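PDB 4WBX: 2-keto acid:ferredoxin oxidoreductase subunit alpha from Pyrococcus furiosus, which probably catalyses, as the alpha subunit of a heterotetramer, the ferredoxin-dependent, CoA-dependent oxidative decarboxylation of 2-oxoglutarate to succinyl-CoA and CO2. Local coordinates for residues A[273-278]-A[327-332]; A[151-156]-A[179-184]. All coordinates share one frame; numbering follows the deposited sequence.

Contact 1 (A[273-278]-A[327-332])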
loop_
_atom_site.group_PDB
_atom_site.type_symbol
_atom_site.label_atom_id
_atom_site.label_comp_id
_atom_site.label_asym_id
_atom_site.label_seq_id
_atom_site.Cartn_x
_atom_site.Cartn_y
_atom_site.Cartn_z
ATOM N N LYS A 273 27.874 13.442 -1.472
ATOM C CA LYS A 273 28.380 12.169 -1.984
ATOM C C LYS A 273 28.221 12.125 -3.500
ATOM O O LYS A 273 29.158 11.841 -4.255
ATOM C CB LYS A 273 27.616 11.025 -1.325
ATOM C CG LYS A 273 28.220 9.664 -1.464
ATOM C CD LYS A 273 27.513 8.670 -0.543
ATOM C CE LYS A 273 25.995 8.649 -0.787
ATOM N NZ LYS A 273 25.298 7.446 -0.207
ATOM N N ILE A 274 27.016 12.466 -3.930
ATOM C CA ILE A 274 26.666 12.441 -5.323
ATOM C C ILE A 274 27.061 13.749 -5.986
ATOM O O ILE A 274 27.855 13.742 -6.934
ATOM C CB ILE A 274 25.145 12.186 -5.523
ATOM C CG1 ILE A 274 24.717 10.892 -4.831
ATOM C CG2 ILE A 274 24.809 12.125 -6.986
ATOM C CD1 ILE A 274 25.675 9.750 -5.062
ATOM N N GLU A 275 26.519 14.865 -5.498
ATOM C CA GLU A 275 26.629 16.143 -6.223
ATOM C C GLU A 275 28.044 16.698 -6.326
ATOM O O GLU A 275 28.339 17.472 -7.238
ATOM C CB GLU A 275 25.725 17.193 -5.591
ATOM C CG GLU A 275 24.279 17.067 -6.034
ATOM C CD GLU A 275 24.063 17.580 -7.452
ATOM O OE1 GLU A 275 23.130 17.108 -8.147
ATOM O OE2 GLU A 275 24.824 18.480 -7.860
ATOM N N LYS A 276 28.924 16.296 -5.419
ATOM C CA LYS A 276 30.305 16.752 -5.491
ATOM C C LYS A 276 31.110 15.875 -6.463
ATOM O O LYS A 276 32.229 16.217 -6.846
ATOM C CB LYS A 276 30.929 16.791 -4.077
ATOM C CG LYS A 276 32.365 16.288 -3.918
ATOM C CD LYS A 276 32.984 16.771 -2.605
ATOM C CE LYS A 276 33.291 18.267 -2.646
ATOM N NZ LYS A 276 34.309 18.618 -3.698
ATOM N N ASN A 277 30.520 14.774 -6.924
ATOM C CA ASN A 277 31.232 13.880 -7.840
ATOM C C ASN A 277 30.604 13.726 -9.226
ATOM O O ASN A 277 30.682 12.658 -9.838
ATOM C CB ASN A 277 31.395 12.508 -7.193
ATOM C CG ASN A 277 32.348 12.546 -6.018
ATOM O OD1 ASN A 277 32.866 13.602 -5.680
ATOM N ND2 ASN A 277 32.585 11.404 -5.394
ATOM N N LYS A 278 30.020 14.802 -9.740
ATOM C CA LYS A 278 29.511 14.798 -11.100
ATOM C C LYS A 278 30.585 14.417 -12.128
ATOM O O LYS A 278 30.279 13.783 -13.131
ATOM C CB LYS A 278 28.929 16.160 -11.451
ATOM C CG LYS A 278 27.734 16.527 -10.644
ATOM C CD LYS A 278 27.789 17.972 -10.259
ATOM C CE LYS A 278 26.414 18.559 -10.298
ATOM N NZ LYS A 278 26.107 18.960 -11.678
ATOM N N THR A 327 23.801 10.388 -18.317
ATOM C CA THR A 327 23.571 10.610 -16.902
ATOM C C THR A 327 22.612 11.784 -16.709
ATOM O O THR A 327 22.987 12.935 -16.918
ATOM C CB THR A 327 24.868 10.899 -16.156
ATOM O OG1 THR A 327 25.699 9.734 -16.172
ATOM C CG2 THR A 327 24.564 11.248 -14.741
ATOM N N ILE A 328 21.370 11.479 -16.333
ATOM C CA ILE A 328 20.336 12.488 -16.100
ATOM C C ILE A 328 20.558 13.236 -14.782
ATOM O O ILE A 328 20.365 14.463 -14.711
ATOM C CB ILE A 328 18.937 11.860 -16.076
ATOM C CG1 ILE A 328 18.568 11.289 -17.455
ATOM C CG2 ILE A 328 17.900 12.874 -15.567
ATOM C CD1 ILE A 328 18.201 12.329 -18.502
ATOM N N TRP A 329 20.974 12.506 -13.747
ATOM C CA TRP A 329 21.240 13.105 -12.444
ATOM C C TRP A 329 22.315 12.301 -11.727
ATOM O O TRP A 329 22.320 11.080 -11.804
ATOM C CB TRP A 329 19.958 13.160 -11.612
ATOM C CG TRP A 329 20.043 14.099 -10.477
ATOM C CD1 TRP A 329 20.454 13.819 -9.201
ATOM C CD2 TRP A 329 19.710 15.497 -10.497
ATOM N NE1 TRP A 329 20.404 14.966 -8.431
ATOM C CE2 TRP A 329 19.946 16.002 -9.202
ATOM C CE3 TRP A 329 19.233 16.368 -11.488
ATOM C CZ2 TRP A 329 19.734 17.341 -8.875
ATOM C CZ3 TRP A 329 19.020 17.701 -11.156
ATOM C CH2 TRP A 329 19.273 18.172 -9.860
ATOM N N PRO A 330 23.250 12.964 -11.046
ATOM C CA PRO A 330 23.508 14.396 -10.866
ATOM C C PRO A 330 23.775 15.068 -12.194
ATOM O O PRO A 330 24.337 14.409 -13.051
ATOM C CB PRO A 330 24.754 14.416 -9.983
ATOM C CG PRO A 330 25.424 13.136 -10.256
ATOM C CD PRO A 330 24.320 12.150 -10.453
ATOM N N PHE A 331 23.367 16.323 -12.367
ATOM C CA PHE A 331 23.381 16.942 -13.689
ATOM C C PHE A 331 24.442 18.015 -13.850
ATOM O O PHE A 331 24.514 18.930 -13.040
ATOM C CB PHE A 331 22.027 17.555 -14.000
ATOM C CG PHE A 331 21.864 17.915 -15.440
ATOM C CD1 PHE A 331 21.576 16.926 -16.387
ATOM C CD2 PHE A 331 22.013 19.219 -15.862
ATOM C CE1 PHE A 331 21.431 17.240 -17.730
ATOM C CE2 PHE A 331 21.873 19.545 -17.202
ATOM C CZ PHE A 331 21.578 18.548 -18.139
ATOM N N ASP A 332 25.258 17.921 -14.899
ATOM C CA ASP A 332 26.316 18.915 -15.137
ATOM C C ASP A 332 25.781 20.197 -15.768
ATOM O O ASP A 332 25.669 20.305 -16.992
ATOM C CB ASP A 332 27.415 18.345 -16.025
ATOM C CG ASP A 332 28.694 19.144 -15.931
ATOM O OD1 ASP A 332 28.833 19.921 -14.959
ATOM O OD2 ASP A 332 29.560 18.982 -16.819
#
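P330 is wedged against I274 and E275 of helix 267-275 and K278, the first residue of helix 278-281; I274 meets CG and CD of the ring, while E275 and K278 both come to CB. The tight part is apolar. I274 crosses the ring at about a right angle and sets its CG2 branch 3.5 Å from P330 CG and equally near P330 CD. CG2 reaches there because it stands anti to the backbone N while CG1 lies beside that N (chi1 -56°). I274 is buried and also touches S151. On the flank of the ring, K278 CG lies 3.7 Å from P330 CB, the lysine chain and the proline sliding past each other in opposite directions. P330 follows strand 324-329, which belongs to the pyruvate:ferredoxin oxidoreductase core domain II family region and lies next to 284-285, an outermost strand of the chain's mixed sheet; it is joined to W329 by a cis peptide bond, its CB points toward 273-278, and I328 and W329 form a classic beta bulge opposite V154. The looser part is polar and partly exposed. The E275 chain bends at chi2 (-75°) and brings OE1 to 3.6 Å from P330 CB. The same oxygen is 3.5 Å from W329 NE1, but the angle is poor for a hydrogen bond, and the carboxylate and indole planes stand 58° apart. The W329 ring itself is buried, meeting W144 and resting on L359. K278 reaches toward the backbone of F331, where the modelled place of its amine is doubtful; D332, of opposite charge, is at the N-cap position of helix 333-341. F331 CB points away from 273-278, and its ring packs on L359 and I360 and edge-to-face with F333.

Contact 2 (A[151-156]-A[179-184])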
loop_
_atom_site.group_PDB
_atom_site.type_symbol
_atom_site.label_atom_id
_atom_site.label_comp_id
_atom_site.label_asym_id
_atom_site.label_seq_id
_atom_site.Cartn_x
_atom_site.Cartn_y
_atom_site.Cartn_z
ATOM N N SER A 151 20.000 12.824 -2.859
ATOM C CA SER A 151 20.637 12.772 -4.158
ATOM C C SER A 151 20.738 11.310 -4.561
ATOM O O SER A 151 21.088 10.432 -3.756
ATOM C CB SER A 151 22.010 13.451 -4.136
ATOM O OG SER A 151 22.379 13.884 -5.440
ATOM N N LEU A 152 20.374 11.041 -5.797
ATOM C CA LEU A 152 20.552 9.709 -6.338
ATOM C C LEU A 152 20.941 9.853 -7.797
ATOM O O LEU A 152 20.871 10.942 -8.370
ATOM C CB LEU A 152 19.283 8.843 -6.169
ATOM C CG LEU A 152 17.912 9.376 -6.622
ATOM C CD1 LEU A 152 17.817 9.473 -8.125
ATOM C CD2 LEU A 152 16.781 8.516 -6.097
ATOM N N ILE A 153 21.312 8.732 -8.392
ATOM C CA ILE A 153 21.799 8.706 -9.753
ATOM C C ILE A 153 20.729 8.200 -10.715
ATOM O O ILE A 153 19.947 7.308 -10.389
ATOM C CB ILE A 153 23.054 7.848 -9.815
ATOM C CG1 ILE A 153 24.032 8.348 -8.739
ATOM C CG2 ILE A 153 23.653 7.886 -11.207
ATOM C CD1 ILE A 153 25.148 7.409 -8.448
ATOM N N VAL A 154 20.678 8.810 -11.887
ATOM C CA VAL A 154 19.731 8.444 -12.931
ATOM C C VAL A 154 20.433 8.354 -14.297
ATOM O O VAL A 154 21.074 9.308 -14.745
ATOM C CB VAL A 154 18.596 9.461 -13.013
ATOM C CG1 VAL A 154 17.612 9.103 -14.127
ATOM C CG2 VAL A 154 17.917 9.577 -11.673
ATOM N N LEU A 155 20.309 7.202 -14.949
ATOM C CA LEU A 155 20.983 6.936 -16.214
ATOM C C LEU A 155 19.969 6.662 -17.291
ATOM O O LEU A 155 18.904 6.089 -17.031
ATOM C CB LEU A 155 21.932 5.753 -16.082
ATOM C CG LEU A 155 22.908 5.930 -14.913
ATOM C CD1 LEU A 155 23.890 4.781 -14.806
ATOM C CD2 LEU A 155 23.653 7.244 -14.994
ATOM N N SER A 156 20.305 7.076 -18.508
ATOM C CA SER A 156 19.378 6.966 -19.617
ATOM C C SER A 156 20.021 6.312 -20.834
ATOM O O SER A 156 20.875 6.907 -21.479
ATOM C CB SER A 156 18.851 8.345 -19.985
ATOM O OG SER A 156 17.867 8.229 -20.992
ATOM N N THR A 179 24.312 4.010 -2.964
ATOM C CA THR A 179 23.087 4.735 -3.258
ATOM C C THR A 179 22.142 3.898 -4.131
ATOM O O THR A 179 22.583 2.948 -4.780
ATOM C CB THR A 179 23.392 6.043 -3.982
ATOM O OG1 THR A 179 22.172 6.594 -4.471
ATOM C CG2 THR A 179 24.274 5.763 -5.169
ATOM N N PRO A 180 20.838 4.230 -4.145
ATOM C CA PRO A 180 20.019 3.595 -5.180
ATOM C C PRO A 180 20.423 4.128 -6.530
ATOM O O PRO A 180 20.865 5.273 -6.584
ATOM C CB PRO A 180 18.591 4.034 -4.844
ATOM C CG PRO A 180 18.638 4.492 -3.451
ATOM C CD PRO A 180 20.022 5.014 -3.207
ATOM N N VAL A 181 20.302 3.341 -7.594
ATOM C CA VAL A 181 20.493 3.913 -8.916
ATOM C C VAL A 181 19.275 3.663 -9.757
ATOM O O VAL A 181 18.759 2.563 -9.777
ATOM C CB VAL A 181 21.723 3.347 -9.625
ATOM C CG1 VAL A 181 21.901 4.049 -10.965
ATOM C CG2 VAL A 181 22.964 3.550 -8.750
ATOM N N ILE A 182 18.809 4.690 -10.450
ATOM C CA ILE A 182 17.695 4.508 -11.363
ATOM C C ILE A 182 18.121 4.449 -12.826
ATOM O O ILE A 182 18.723 5.388 -13.356
ATOM C CB ILE A 182 16.695 5.621 -11.207
ATOM C CG1 ILE A 182 16.222 5.649 -9.757
ATOM C CG2 ILE A 182 15.531 5.423 -12.198
ATOM C CD1 ILE A 182 15.014 6.549 -9.559
ATOM N N LEU A 183 17.798 3.340 -13.479
ATOM C CA LEU A 183 18.032 3.207 -14.904
ATOM C C LEU A 183 16.764 3.633 -15.579
ATOM O O LEU A 183 15.783 2.901 -15.580
ATOM C CB LEU A 183 18.382 1.778 -15.271
ATOM C CG LEU A 183 18.609 1.485 -16.747
ATOM C CD1 LEU A 183 19.832 2.217 -17.221
ATOM C CD2 LEU A 183 18.765 -0.004 -16.941
ATOM N N LEU A 184 16.757 4.832 -16.128
ATOM C CA LEU A 184 15.521 5.367 -16.669
ATOM C C LEU A 184 15.405 5.101 -18.192
ATOM O O LEU A 184 16.075 5.740 -19.016
ATOM C CB LEU A 184 15.446 6.861 -16.354
ATOM C CG LEU A 184 14.186 7.528 -16.873
ATOM C CD1 LEU A 184 12.951 6.873 -16.260
ATOM C CD2 LEU A 184 14.241 9.017 -16.590
#
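V154 and I182 lie side by side and point the same way, V154 CG2 4.2 Å from I182 CB, as parallel neighbours on one face of the sheet. V154 CG1, anti to its own backbone N (chi1 179°), extends instead toward L184 and meets its CB at 3.8 Å. The other face belongs to I153, L155, V181 and L183: I153 CB sits 4.1 Å from V181 CG1, and V181 and L183 also pack on helix 160-176. That helix links the two strands in a beta-alpha-beta crossover of the thiamine diphosphate-binding family fold. Between the faces the backbones bond in parallel fashion: I182 N to I153 O at 2.9 Å (172° at the hydrogen), L155 N to I182 O, and L184 N to L155 O. At the entry end, T179 crosses I153 at about a right angle, its CG2 3.8 Å from I153 CD1, while its OG1 donates to P180 O at 2.8 Å. A valine here has no hydroxyl, which would probably leave P180 O without this bond and the side chain freer to turn away from I153. At the far end S156 OG is hydrogen-bonded to T299.

In the fold
Contact 2 lies in the core, all its touching residues buried, whereas contact 1 sits at the end of strand 324-329, where the chain leaves the sheet, and is only partly buried. The two share the mixed sheet: strand 153-155 pairs in parallel with 180-186 in contact 2 and, on its other side, antiparallel with strand 324-329, whose end supplies contact 1. V154 joins them, its backbone probably hydrogen-bonded to both I328 and W329. Their chemistry follows their place. Contact 2 combines regular backbone hydrogen bonds with aliphatic packing on both faces; contact 1 has no hydrogen bond across it and rests on a proline ring, with charged side chains toward its outer side.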